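Local coordinates for Cap5O (Staphylococcus aureus, PDB 3OJO), which probably oxidises UDP-N-acetyl-mannosamine with NAD as cofactor, a step in the synthesis of the capsular polysaccharide, at residues Val127-Phe139 / Thr206-Glu218. Sequence-based numbering, arbitrary orientation.
Sequences VESTIAPKTMDDF and TDARTAEMSKLME. With NAD (nicotinamide-adenine-dinucleotide), chain J; PDC (pyridine-2,6-dicarboxylic acid), chain L.
Thr-130 meets Leu-216 methyl to methyl, CG2 lying 3.6 Å from CD2; CG2 is anti to the backbone N (OG1 chi1 -62°), with OG1 on the NAD side, while Thr-130 N donates to O2D of the nicotinamide ribose at 2.9 Å. Ile-131 lays CG1 and CD1 obliquely across the stem and carboxylate of Glu-212. Pro-133 sits within the type II turn from Ala-132 to Thr-135, which leads into helix 135-145. Its ring packs on two residues of helix 208-238: CG touches Met-213 CE at 3.5 Å, and CD rests on CD1 of Leu-216. Glu-212, extended beyond CG, reaches the helix start. Lys-134 N approaches Glu-212 OE1 from above the carboxylate plane at 2.7 Å; CE of Lys-134 covers one face of the Arg-209 guanidinium, and NZ and Arg-209 NH1 bond to carbonyls of Leu-239 and Asn-240 of the second subunit. Met-136 N reaches Glu-212 OE2 on its syn lone pair at 3.0 Å. Two bonds thus fix the buried carboxylate, whose charge the helix N-terminus would probably stabilise. Asp-137 OD2 adds a long salt bridge to Arg-209 NH2, 3.7 Å. This is a strand-loop-helix connection of a Rossmann-type NAD-binding domain, packed against the long helix leading into the central domain.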
loop_
_atom_site.group_PDB
_atom_site.type_symbol
_atom_site.label_atom_id
_atom_site.label_comp_id
_atom_site.label_asym_id
_atom_site.label_seq_id
_atom_site.Cartn_x
_atom_site.Cartn_y
_atom_site.Cartn_z
ATOM N N VAL B 127 -2.336 20.974 -20.234
ATOM C CA VAL B 127 -3.323 20.811 -19.183
ATOM C C VAL B 127 -2.518 20.500 -17.918
ATOM O O VAL B 127 -1.848 19.465 -17.850
ATOM C CB VAL B 127 -4.396 19.767 -19.548
ATOM C CG1 VAL B 127 -5.421 19.612 -18.433
ATOM C CG2 VAL B 127 -5.098 20.156 -20.843
ATOM N N GLU B 128 -2.467 21.476 -16.981
ATOM C CA GLU B 128 -1.734 21.344 -15.715
ATOM C C GLU B 128 -2.623 20.779 -14.594
ATOM O O GLU B 128 -2.112 20.257 -13.612
ATOM C CB GLU B 128 -1.127 22.680 -15.288
ATOM C CG GLU B 128 0.263 22.934 -15.844
ATOM C CD GLU B 128 0.989 24.135 -15.256
ATOM O OE1 GLU B 128 0.389 24.852 -14.418
ATOM O OE2 GLU B 128 2.157 24.367 -15.646
ATOM N N SER B 129 -3.939 20.881 -14.754
ATOM C CA SER B 129 -4.973 20.401 -13.841
ATOM C C SER B 129 -4.957 18.875 -13.754
ATOM O O SER B 129 -4.543 18.199 -14.702
ATOM C CB SER B 129 -6.346 20.839 -14.358
ATOM O OG SER B 129 -6.401 22.241 -14.549
ATOM N N THR B 130 -5.455 18.333 -12.646
ATOM C CA THR B 130 -5.525 16.888 -12.468
ATOM C C THR B 130 -6.567 16.328 -13.389
ATOM O O THR B 130 -7.703 16.806 -13.385
ATOM C CB THR B 130 -5.756 16.533 -11.001
ATOM O OG1 THR B 130 -4.629 17.037 -10.278
ATOM C CG2 THR B 130 -5.890 15.024 -10.782
ATOM N N ILE B 131 -6.186 15.353 -14.222
ATOM C CA ILE B 131 -7.133 14.756 -15.156
ATOM C C ILE B 131 -7.158 13.248 -15.076
ATOM O O ILE B 131 -6.114 12.627 -14.838
ATOM C CB ILE B 131 -6.977 15.301 -16.595
ATOM C CG1 ILE B 131 -5.592 14.990 -17.171
ATOM C CG2 ILE B 131 -7.361 16.795 -16.679
ATOM C CD1 ILE B 131 -5.350 15.524 -18.515
ATOM N N ALA B 132 -8.349 12.657 -15.301
ATOM C CA ALA B 132 -8.539 11.206 -15.302
ATOM C C ALA B 132 -7.776 10.608 -16.472
ATOM O O ALA B 132 -7.615 11.287 -17.488
ATOM C CB ALA B 132 -10.017 10.861 -15.398
ATOM N N PRO B 133 -7.263 9.363 -16.369
ATOM C CA PRO B 133 -6.521 8.793 -17.506
ATOM C C PRO B 133 -7.385 8.712 -18.752
ATOM O O PRO B 133 -8.595 8.477 -18.663
ATOM C CB PRO B 133 -6.073 7.425 -16.993
ATOM C CG PRO B 133 -6.137 7.539 -15.517
ATOM C CD PRO B 133 -7.340 8.391 -15.259
ATOM N N LYS B 134 -6.760 9.007 -19.896
ATOM C CA LYS B 134 -7.362 9.034 -21.232
ATOM C C LYS B 134 -8.153 10.299 -21.591
ATOM O O LYS B 134 -8.812 10.322 -22.623
ATOM C CB LYS B 134 -8.039 7.699 -21.616
ATOM C CG LYS B 134 -7.015 6.564 -21.677
ATOM C CD LYS B 134 -7.389 5.530 -22.648
ATOM C CE LYS B 134 -7.104 5.771 -24.105
ATOM N NZ LYS B 134 -7.264 4.464 -24.798
ATOM N N THR B 135 -8.025 11.374 -20.776
ATOM C CA THR B 135 -8.664 12.679 -21.005
ATOM C C THR B 135 -8.042 13.357 -22.225
ATOM O O THR B 135 -8.760 13.887 -23.075
ATOM C CB THR B 135 -8.545 13.564 -19.756
ATOM O OG1 THR B 135 -9.308 12.975 -18.709
ATOM C CG2 THR B 135 -9.002 15.010 -19.986
ATOM N N MET B 136 -6.711 13.351 -22.303
ATOM C CA MET B 136 -5.999 13.977 -23.409
ATOM C C MET B 136 -6.340 13.311 -24.741
ATOM O O MET B 136 -6.739 13.992 -25.679
ATOM C CB MET B 136 -4.485 13.980 -23.154
ATOM C CG MET B 136 -4.055 14.861 -22.002
ATOM S SD MET B 136 -4.682 16.555 -22.044
ATOM C CE MET B 136 -3.745 17.237 -23.373
ATOM N N ASP B 137 -6.283 11.979 -24.769
ATOM C CA ASP B 137 -6.548 11.136 -25.925
ATOM C C ASP B 137 -8.025 11.006 -26.316
ATOM O O ASP B 137 -8.333 11.080 -27.507
ATOM C CB ASP B 137 -5.914 9.742 -25.719
ATOM C CG ASP B 137 -4.392 9.756 -25.757
ATOM O OD1 ASP B 137 -3.759 9.731 -24.660
ATOM O OD2 ASP B 137 -3.829 9.818 -26.874
ATOM N N ASP B 138 -8.927 10.772 -25.346
ATOM C CA ASP B 138 -10.348 10.529 -25.627
ATOM C C ASP B 138 -11.297 11.717 -25.507
ATOM O O ASP B 138 -12.440 11.618 -25.974
ATOM C CB ASP B 138 -10.884 9.351 -24.777
ATOM C CG ASP B 138 -10.182 8.016 -24.932
ATOM O OD1 ASP B 138 -9.313 7.894 -25.838
ATOM O OD2 ASP B 138 -10.503 7.086 -24.153
ATOM N N PHE B 139 -10.858 12.817 -24.859
ATOM C CA PHE B 139 -11.706 13.987 -24.625
ATOM C C PHE B 139 -11.150 15.271 -25.215
ATOM O O PHE B 139 -11.913 16.029 -25.814
ATOM C CB PHE B 139 -11.990 14.175 -23.126
ATOM C CG PHE B 139 -12.858 13.125 -22.469
ATOM C CD1 PHE B 139 -12.362 11.851 -22.206
ATOM C CD2 PHE B 139 -14.143 13.437 -22.030
ATOM C CE1 PHE B 139 -13.153 10.891 -21.575
ATOM C CE2 PHE B 139 -14.933 12.478 -21.387
ATOM C CZ PHE B 139 -14.432 11.212 -21.164
ATOM N N THR B 206 7.305 11.318 -21.480
ATOM C CA THR B 206 6.388 10.185 -21.565
ATOM C C THR B 206 5.165 10.577 -22.367
ATOM O O THR B 206 5.079 11.720 -22.786
ATOM C CB THR B 206 6.068 9.614 -20.154
ATOM O OG1 THR B 206 5.189 8.517 -20.328
ATOM C CG2 THR B 206 5.441 10.639 -19.198
ATOM N N ASP B 207 4.232 9.647 -22.589
ATOM C CA ASP B 207 2.993 9.975 -23.276
ATOM C C ASP B 207 1.921 10.434 -22.252
ATOM O O ASP B 207 2.035 10.153 -21.051
ATOM C CB ASP B 207 2.512 8.833 -24.202
ATOM C CG ASP B 207 2.094 7.545 -23.499
ATOM O OD1 ASP B 207 2.305 7.442 -22.267
ATOM O OD2 ASP B 207 1.482 6.678 -24.169
ATOM N N ALA B 208 0.922 11.175 -22.739
ATOM C CA ALA B 208 -0.150 11.763 -21.949
ATOM C C ALA B 208 -0.856 10.768 -21.013
ATOM O O ALA B 208 -1.014 11.082 -19.833
ATOM C CB ALA B 208 -1.145 12.473 -22.852
ATOM N N ARG B 209 -1.209 9.570 -21.503
ATOM C CA ARG B 209 -1.867 8.533 -20.703
ATOM C C ARG B 209 -1.021 8.049 -19.505
ATOM O O ARG B 209 -1.586 7.790 -18.449
ATOM C CB ARG B 209 -2.377 7.365 -21.583
ATOM C CG ARG B 209 -1.277 6.465 -22.203
ATOM C CD ARG B 209 -1.862 5.458 -23.174
ATOM N NE ARG B 209 -2.303 6.090 -24.425
ATOM C CZ ARG B 209 -3.170 5.554 -25.284
ATOM N NH1 ARG B 209 -3.688 4.359 -25.056
ATOM N NH2 ARG B 209 -3.525 6.214 -26.371
ATOM N N THR B 210 0.315 7.961 -19.666
ATOM C CA THR B 210 1.245 7.549 -18.618
ATOM C C THR B 210 1.353 8.631 -17.552
ATOM O O THR B 210 1.377 8.301 -16.369
ATOM C CB THR B 210 2.594 7.109 -19.213
ATOM O OG1 THR B 210 2.359 6.006 -20.089
ATOM C CG2 THR B 210 3.619 6.685 -18.139
ATOM N N ALA B 211 1.382 9.907 -17.976
ATOM C CA ALA B 211 1.441 11.070 -17.097
ATOM C C ALA B 211 0.160 11.155 -16.235
ATOM O O ALA B 211 0.230 11.482 -15.039
ATOM C CB ALA B 211 1.589 12.349 -17.936
ATOM N N GLU B 212 -1.005 10.924 -16.870
ATOM C CA GLU B 212 -2.293 10.950 -16.189
ATOM C C GLU B 212 -2.358 9.824 -15.123
ATOM O O GLU B 212 -2.572 10.115 -13.959
ATOM C CB GLU B 212 -3.454 10.822 -17.190
ATOM C CG GLU B 212 -3.539 11.933 -18.223
ATOM C CD GLU B 212 -4.445 11.666 -19.413
ATOM O OE1 GLU B 212 -4.539 10.502 -19.861
ATOM O OE2 GLU B 212 -5.034 12.640 -19.929
ATOM N N MET B 213 -2.165 8.568 -15.541
ATOM C CA MET B 213 -2.231 7.354 -14.743
ATOM C C MET B 213 -1.291 7.364 -13.538
ATOM O O MET B 213 -1.697 6.988 -12.432
ATOM C CB MET B 213 -1.991 6.121 -15.638
ATOM C CG MET B 213 -2.520 4.798 -15.057
ATOM S SD MET B 213 -4.101 4.921 -14.158
ATOM C CE MET B 213 -5.260 4.114 -15.294
ATOM N N SER B 214 -0.062 7.818 -13.759
ATOM C CA SER B 214 0.998 7.917 -12.771
ATOM C C SER B 214 0.613 8.807 -11.591
ATOM O O SER B 214 0.868 8.457 -10.433
ATOM C CB SER B 214 2.283 8.416 -13.444
ATOM O OG SER B 214 3.127 9.145 -12.559
ATOM N N LYS B 215 0.062 9.971 -11.880
ATOM C CA LYS B 215 -0.264 10.931 -10.833
ATOM C C LYS B 215 -1.428 10.496 -9.973
ATOM O O LYS B 215 -1.469 10.755 -8.773
ATOM C CB LYS B 215 -0.433 12.345 -11.424
ATOM C CG LYS B 215 0.916 13.009 -11.637
ATOM C CD LYS B 215 1.657 13.326 -10.319
ATOM C CE LYS B 215 3.153 13.414 -10.504
ATOM N NZ LYS B 215 3.653 14.799 -10.285
ATOM N N LEU B 216 -2.323 9.770 -10.590
ATOM C CA LEU B 216 -3.490 9.229 -9.956
ATOM C C LEU B 216 -3.179 7.971 -9.159
ATOM O O LEU B 216 -3.819 7.758 -8.122
ATOM C CB LEU B 216 -4.620 9.068 -10.982
ATOM C CG LEU B 216 -5.174 10.406 -11.567
ATOM C CD1 LEU B 216 -6.513 10.200 -12.250
ATOM C CD2 LEU B 216 -5.335 11.487 -10.482
ATOM N N MET B 217 -2.194 7.153 -9.633
ATOM C CA MET B 217 -1.672 5.974 -8.940
ATOM C C MET B 217 -0.977 6.374 -7.627
ATOM O O MET B 217 -1.006 5.614 -6.666
ATOM C CB MET B 217 -0.687 5.226 -9.813
ATOM C CG MET B 217 -1.328 4.126 -10.567
ATOM S SD MET B 217 -0.192 3.130 -11.597
ATOM C CE MET B 217 1.215 2.999 -10.558
ATOM N N GLU B 218 -0.332 7.557 -7.605
ATOM C CA GLU B 218 0.322 8.146 -6.435
ATOM C C GLU B 218 -0.750 8.401 -5.373
ATOM O O GLU B 218 -0.600 7.984 -4.223
ATOM C CB GLU B 218 1.003 9.482 -6.810
ATOM C CG GLU B 218 2.339 9.336 -7.534
ATOM C CD GLU B 218 3.003 10.632 -7.982
ATOM O OE1 GLU B 218 3.946 10.571 -8.805
ATOM O OE2 GLU B 218 2.590 11.712 -7.505
HETATM P PA NAD J . -7.922 27.204 -7.362
HETATM O O1A NAD J . -9.340 27.046 -6.979
HETATM O O2A NAD J . -7.141 27.884 -6.308
HETATM O O5B NAD J . -7.852 28.051 -8.727
HETATM C C5B NAD J . -8.716 27.800 -9.803
HETATM C C4B NAD J . -9.006 29.125 -10.468
HETATM O O4B NAD J . -9.458 28.895 -11.786
HETATM C C3B NAD J . -10.076 29.945 -9.735
HETATM O O3B NAD J . -9.631 31.292 -9.611
HETATM C C2B NAD J . -11.246 29.914 -10.711
HETATM O O2B NAD J . -12.064 31.065 -10.652
HETATM C C1B NAD J . -10.549 29.766 -12.052
HETATM N N9A NAD J . -11.446 29.172 -13.054
HETATM C C8A NAD J . -12.352 28.156 -12.836
HETATM N N7A NAD J . -12.906 27.807 -14.018
HETATM C C5A NAD J . -12.367 28.596 -14.980
HETATM C C6A NAD J . -12.593 28.673 -16.355
HETATM N N6A NAD J . -13.487 27.843 -16.905
HETATM N N1A NAD J . -11.879 29.597 -17.114
HETATM C C2A NAD J . -10.944 30.425 -16.515
HETATM N N3A NAD J . -10.727 30.347 -15.153
HETATM C C4A NAD J . -11.427 29.447 -14.398
HETATM O O3 NAD J . -7.326 25.746 -7.739
HETATM P PN NAD J . -5.760 25.392 -7.729
HETATM O O1N NAD J . -5.382 25.069 -6.331
HETATM O O2N NAD J . -5.012 26.423 -8.491
HETATM O O5D NAD J . -5.712 24.018 -8.520
HETATM C C5D NAD J . -6.430 23.826 -9.711
HETATM C C4D NAD J . -6.358 22.344 -10.061
HETATM O O4D NAD J . -5.008 21.949 -10.249
HETATM C C3D NAD J . -6.834 21.414 -8.944
HETATM O O3D NAD J . -8.233 21.328 -8.749
HETATM C C2D NAD J . -6.228 20.117 -9.419
HETATM O O2D NAD J . -6.875 19.726 -10.602
HETATM C C1D NAD J . -4.852 20.592 -9.856
HETATM N N1N NAD J . -3.940 20.407 -8.704
HETATM C C2N NAD J . -3.662 21.421 -7.815
HETATM C C3N NAD J . -2.816 21.177 -6.721
HETATM C C7N NAD J . -2.154 22.320 -6.005
HETATM O O7N NAD J . -0.773 22.205 -5.719
HETATM N N7N NAD J . -2.874 23.387 -5.635
HETATM C C4N NAD J . -2.290 19.892 -6.522
HETATM C C5N NAD J . -2.606 18.859 -7.402
HETATM C C6N NAD J . -3.448 19.137 -8.481
HETATM N N1 PDC L . 1.401 12.982 -2.060
HETATM C C2 PDC L . 1.775 11.943 -1.305
HETATM C C3 PDC L . 1.524 10.668 -1.806
HETATM C C4 PDC L . 0.838 10.593 -3.047
HETATM C C5 PDC L . 0.488 11.749 -3.767
HETATM C C6 PDC L . 0.818 12.954 -3.217
HETATM C C7 PDC L . 2.460 12.275 -0.014
HETATM O O1 PDC L . 2.866 11.398 0.726
HETATM O O2 PDC L . 2.625 13.601 0.296
HETATM C C8 PDC L . 0.571 14.281 -3.810
HETATM O O3 PDC L . 0.053 14.422 -4.919
HETATM O O4 PDC L . 0.962 15.358 -3.093
#